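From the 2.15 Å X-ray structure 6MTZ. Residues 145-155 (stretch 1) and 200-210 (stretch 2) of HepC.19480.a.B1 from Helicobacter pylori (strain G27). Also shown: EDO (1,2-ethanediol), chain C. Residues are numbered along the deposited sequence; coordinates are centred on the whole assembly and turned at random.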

# COMPACT_ATOMS: atom_id res chain seq x y z
N THR A 145 -18.50 -11.80 -13.71
CA THR A 145 -19.27 -12.16 -12.52
C THR A 145 -19.08 -13.63 -12.15
O THR A 145 -19.09 -13.98 -10.96
CB THR A 145 -20.75 -11.84 -12.75
OG1 THR A 145 -20.89 -10.44 -13.03
CG2 THR A 145 -21.56 -12.19 -11.50
N THR A 146 -18.88 -14.50 -13.14
CA THR A 146 -18.82 -15.92 -12.82
C THR A 146 -17.57 -16.29 -12.02
O THR A 146 -17.57 -17.31 -11.33
CB THR A 146 -18.90 -16.74 -14.11
OG1 THR A 146 -17.86 -16.34 -15.00
CG2 THR A 146 -20.23 -16.50 -14.80
N TRP A 147 -16.50 -15.48 -12.08
CA TRP A 147 -15.41 -15.68 -11.13
C TRP A 147 -15.41 -14.67 -10.00
O TRP A 147 -14.91 -14.98 -8.91
CB TRP A 147 -14.04 -15.67 -11.84
CG TRP A 147 -13.65 -14.39 -12.54
CD1 TRP A 147 -13.76 -14.13 -13.88
CD2 TRP A 147 -13.05 -13.23 -11.95
NE1 TRP A 147 -13.29 -12.87 -14.15
CE2 TRP A 147 -12.84 -12.30 -12.99
CE3 TRP A 147 -12.68 -12.88 -10.65
CZ2 TRP A 147 -12.27 -11.06 -12.77
CZ3 TRP A 147 -12.12 -11.63 -10.43
CH2 TRP A 147 -11.93 -10.73 -11.48
N LEU A 148 -15.99 -13.48 -10.21
CA LEU A 148 -15.91 -12.45 -9.18
C LEU A 148 -16.74 -12.82 -7.95
O LEU A 148 -16.27 -12.66 -6.81
CB LEU A 148 -16.35 -11.10 -9.77
CG LEU A 148 -16.31 -9.95 -8.76
CD1 LEU A 148 -14.92 -9.81 -8.14
CD2 LEU A 148 -16.71 -8.66 -9.42
N GLU A 149 -17.96 -13.35 -8.15
CA GLU A 149 -18.77 -13.70 -6.98
C GLU A 149 -18.16 -14.86 -6.20
O GLU A 149 -18.15 -14.81 -4.97
CB GLU A 149 -20.22 -13.99 -7.38
CG GLU A 149 -20.96 -12.71 -7.77
CD GLU A 149 -22.43 -12.94 -8.10
OE1 GLU A 149 -22.90 -14.09 -8.02
OE2 GLU A 149 -23.11 -11.95 -8.44
N PRO A 150 -17.63 -15.91 -6.85
CA PRO A 150 -16.90 -16.92 -6.07
C PRO A 150 -15.71 -16.35 -5.31
O PRO A 150 -15.46 -16.73 -4.16
CB PRO A 150 -16.46 -17.92 -7.15
CG PRO A 150 -17.57 -17.85 -8.14
CD PRO A 150 -17.86 -16.37 -8.23
N LEU A 151 -14.96 -15.45 -5.94
CA LEU A 151 -13.83 -14.83 -5.24
C LEU A 151 -14.31 -14.06 -4.02
O LEU A 151 -13.70 -14.14 -2.94
CB LEU A 151 -13.05 -13.93 -6.20
CG LEU A 151 -11.68 -13.39 -5.76
CD1 LEU A 151 -10.83 -13.06 -6.96
CD2 LEU A 151 -11.81 -12.15 -4.90
N VAL A 152 -15.41 -13.31 -4.16
CA VAL A 152 -15.95 -12.57 -3.03
C VAL A 152 -16.34 -13.53 -1.91
O VAL A 152 -15.98 -13.32 -0.74
CB VAL A 152 -17.14 -11.71 -3.48
CG1 VAL A 152 -17.93 -11.22 -2.27
CG2 VAL A 152 -16.64 -10.55 -4.31
N GLU A 153 -17.06 -14.60 -2.25
CA GLU A 153 -17.51 -15.55 -1.25
C GLU A 153 -16.32 -16.23 -0.55
O GLU A 153 -16.36 -16.47 0.66
CB GLU A 153 -18.44 -16.58 -1.89
CG GLU A 153 -19.16 -17.47 -0.87
CD GLU A 153 -20.16 -16.70 0.01
OE1 GLU A 153 -20.55 -15.55 -0.33
OE2 GLU A 153 -20.56 -17.25 1.06
N MET A 154 -15.27 -16.52 -1.31
CA MET A 154 -14.06 -17.11 -0.74
C MET A 154 -13.46 -16.19 0.33
O MET A 154 -13.18 -16.62 1.45
CB MET A 154 -13.02 -17.37 -1.84
CG MET A 154 -11.59 -17.61 -1.29
SD MET A 154 -10.26 -17.33 -2.49
CE MET A 154 -10.04 -15.55 -2.39
N VAL A 155 -13.27 -14.92 -0.02
CA VAL A 155 -12.82 -13.95 0.97
C VAL A 155 -13.75 -13.95 2.17
O VAL A 155 -13.30 -13.91 3.33
CB VAL A 155 -12.69 -12.55 0.35
CG1 VAL A 155 -12.41 -11.51 1.44
CG2 VAL A 155 -11.58 -12.53 -0.69
N LEU A 200 -2.09 -10.53 -8.38
CA LEU A 200 -1.98 -11.86 -7.78
C LEU A 200 -3.33 -12.39 -7.33
O LEU A 200 -3.64 -13.58 -7.50
CB LEU A 200 -1.02 -11.83 -6.58
CG LEU A 200 0.45 -11.50 -6.88
CD1 LEU A 200 1.21 -11.22 -5.61
CD2 LEU A 200 1.10 -12.66 -7.64
N LEU A 201 -4.15 -11.54 -6.71
CA LEU A 201 -5.44 -12.01 -6.21
C LEU A 201 -6.36 -12.36 -7.37
O LEU A 201 -7.00 -13.42 -7.36
CB LEU A 201 -6.07 -10.94 -5.30
CG LEU A 201 -7.43 -11.34 -4.73
CD1 LEU A 201 -7.25 -12.59 -3.91
CD2 LEU A 201 -8.02 -10.19 -3.90
N GLU A 202 -6.43 -11.49 -8.39
CA GLU A 202 -7.27 -11.80 -9.55
C GLU A 202 -6.88 -13.12 -10.22
O GLU A 202 -7.75 -13.82 -10.74
CB GLU A 202 -7.21 -10.66 -10.58
CG GLU A 202 -8.11 -10.95 -11.81
CD GLU A 202 -8.34 -9.75 -12.72
OE1 GLU A 202 -8.07 -8.59 -12.32
OE2 GLU A 202 -8.81 -9.99 -13.85
N GLU A 203 -5.59 -13.50 -10.20
CA GLU A 203 -5.20 -14.76 -10.84
C GLU A 203 -5.85 -15.97 -10.18
O GLU A 203 -5.95 -17.03 -10.80
CB GLU A 203 -3.66 -14.94 -10.84
CG GLU A 203 -2.98 -14.49 -12.15
CD GLU A 203 -1.51 -14.09 -11.98
OE1 GLU A 203 -0.87 -13.68 -12.98
OE2 GLU A 203 -0.98 -14.16 -10.85
N VAL A 204 -6.32 -15.84 -8.94
CA VAL A 204 -7.05 -16.94 -8.31
C VAL A 204 -8.25 -17.37 -9.14
O VAL A 204 -8.71 -18.51 -9.02
CB VAL A 204 -7.46 -16.51 -6.88
CG1 VAL A 204 -8.40 -17.50 -6.24
CG2 VAL A 204 -6.25 -16.37 -6.02
N LYS A 205 -8.77 -16.49 -10.01
CA LYS A 205 -9.89 -16.87 -10.87
C LYS A 205 -9.54 -18.06 -11.77
O LYS A 205 -10.44 -18.78 -12.20
CB LYS A 205 -10.33 -15.67 -11.71
CG LYS A 205 -9.42 -15.36 -12.91
CD LYS A 205 -9.72 -13.96 -13.46
CE LYS A 205 -8.75 -13.61 -14.59
NZ LYS A 205 -9.00 -12.25 -15.15
N ASN A 206 -8.26 -18.28 -12.05
CA ASN A 206 -7.87 -19.43 -12.85
C ASN A 206 -7.69 -20.69 -12.03
O ASN A 206 -7.33 -21.72 -12.58
CB ASN A 206 -6.60 -19.10 -13.62
CG ASN A 206 -6.82 -17.99 -14.61
OD1 ASN A 206 -7.86 -17.96 -15.27
ND2 ASN A 206 -5.90 -17.06 -14.69
N TYR A 207 -7.96 -20.63 -10.73
CA TYR A 207 -7.83 -21.77 -9.83
C TYR A 207 -9.15 -22.18 -9.18
O TYR A 207 -9.30 -23.34 -8.82
CB TYR A 207 -6.79 -21.45 -8.73
CG TYR A 207 -5.40 -21.33 -9.31
CD1 TYR A 207 -4.96 -20.13 -9.86
CD2 TYR A 207 -4.55 -22.44 -9.35
CE1 TYR A 207 -3.70 -20.03 -10.42
CE2 TYR A 207 -3.30 -22.35 -9.91
CZ TYR A 207 -2.88 -21.14 -10.44
OH TYR A 207 -1.63 -21.04 -11.00
N LEU A 208 -10.09 -21.23 -9.01
CA LEU A 208 -11.35 -21.49 -8.30
C LEU A 208 -12.03 -22.76 -8.76
O LEU A 208 -12.64 -23.48 -7.96
CB LEU A 208 -12.31 -20.31 -8.49
CG LEU A 208 -11.91 -19.01 -7.81
CD1 LEU A 208 -12.63 -17.86 -8.46
CD2 LEU A 208 -12.23 -19.10 -6.33
N PHE A 209 -11.97 -23.05 -10.05
CA PHE A 209 -12.71 -24.17 -10.60
C PHE A 209 -11.83 -25.39 -10.83
O PHE A 209 -12.22 -26.29 -11.59
CB PHE A 209 -13.41 -23.74 -11.89
CG PHE A 209 -14.20 -22.48 -11.72
CD1 PHE A 209 -15.40 -22.48 -11.02
CD2 PHE A 209 -13.73 -21.28 -12.22
CE1 PHE A 209 -16.11 -21.32 -10.84
CE2 PHE A 209 -14.44 -20.10 -12.05
CZ PHE A 209 -15.63 -20.12 -11.36
N LEU A 210 -10.66 -25.43 -10.20
CA LEU A 210 -9.84 -26.63 -10.22
C LEU A 210 -10.26 -27.55 -9.08
O LEU A 210 -10.79 -27.10 -8.06
CB LEU A 210 -8.36 -26.28 -10.11
CG LEU A 210 -7.85 -25.38 -11.23
CD1 LEU A 210 -6.34 -25.15 -11.14
CD2 LEU A 210 -8.26 -25.96 -12.59
C1 EDO C . -20.96 -13.42 -3.73
O1 EDO C . -21.16 -14.59 -2.93
C2 EDO C . -21.30 -12.17 -2.93
O2 EDO C . -22.61 -11.69 -3.25

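Residues 145-155 form a helix that runs on beyond the stretch. It is kinked at Pro-150, whose ring nitrogen carries no hydrogen and so makes no bond to the preceding turn; the i to i+4 pattern otherwise holds on both sides, with Glu-149 N to Thr-145 O at 3.1 Å before the proline and Leu-151 N to Trp-147 O at 3.0 Å spanning it. Stretch 2 enters as the end of a helix that begins earlier in the chain. From Val-204 to Tyr-207 the backbone stays coiled through bonds three residues apart, such as Lys-205 N to Glu-202 O (2.9 Å) and Tyr-207 N to Val-204 O (2.8 Å). A type I beta turn from Tyr-207 to Leu-210 follows, closed by Leu-210 N to Tyr-207 O at 2.8 Å. The backbones come nearest at Trp-147 and Lys-205, whose CA atoms lie 5.7 Å apart; at Pro-150 and Leu-208 the CA separation is 7.5 Å.

No hydrogen bond crosses between the stretches, and the 513 Å² buried between them, both sides summed, rests on packing. Trp-147 gives up the most surface, 98 Å². Its chi1 is p, and the methylene chain of Lys-205 crosses one face of the indole: Lys-205 CD sits 3.7 Å from the centroid of the five-membered ring and 14° off its normal, a CH-pi contact, with Trp-147 CE2 its closest ring atom at 3.6 Å. Beyond CB the lysine is extended, chi2 to chi4 all t, which carries its ammonium past the indole to a salt bridge within its own stretch, Lys-205 NZ to Glu-202 OE2 at 2.6 Å. The same carboxylate oxygen, Glu-202 OE2, lies 3.8 Å from Trp-147 CZ2, so the ion pair borders the aromatic ring.

Leu-208 points toward the helix and sets a methyl against the turn around the proline. Leu-208 CD1 lies 3.7 Å from Trp-147 O, 4.0 Å from Pro-150 CB and 4.2 Å from Leu-151 N. Because Trp-147 O already accepts the bond from Leu-151 N, the methyl packs against a backbone carbonyl whose hydrogen-bonding need is met.

Phe-209 starts sideways at CB, but its ring reaches back to the helix. Thr-146 O approaches the ring edge near its plane, 3.4 Å from Phe-209 CZ, where the weakly positive C-H rim can face a carbonyl oxygen. Pro-150 CG is 4.4 Å from the same Phe-209 CZ.

Farther along the helix the contact is aliphatic and buried. Leu-151 CD2 meets Leu-201 CD2 at 4.4 Å, while Leu-151 CD1 lies 3.9 Å from Leu-201 O. Met-154 reaches two residues: its CE is 4.3 Å from Leu-201 CD1, and its SD is 4.2 Å from Val-204 CG1.

The 1,2-ethanediol, probably from the crystallisation liquor, donates a hydrogen bond from EDO O1 to Glu-153 OE1 (2.8 Å).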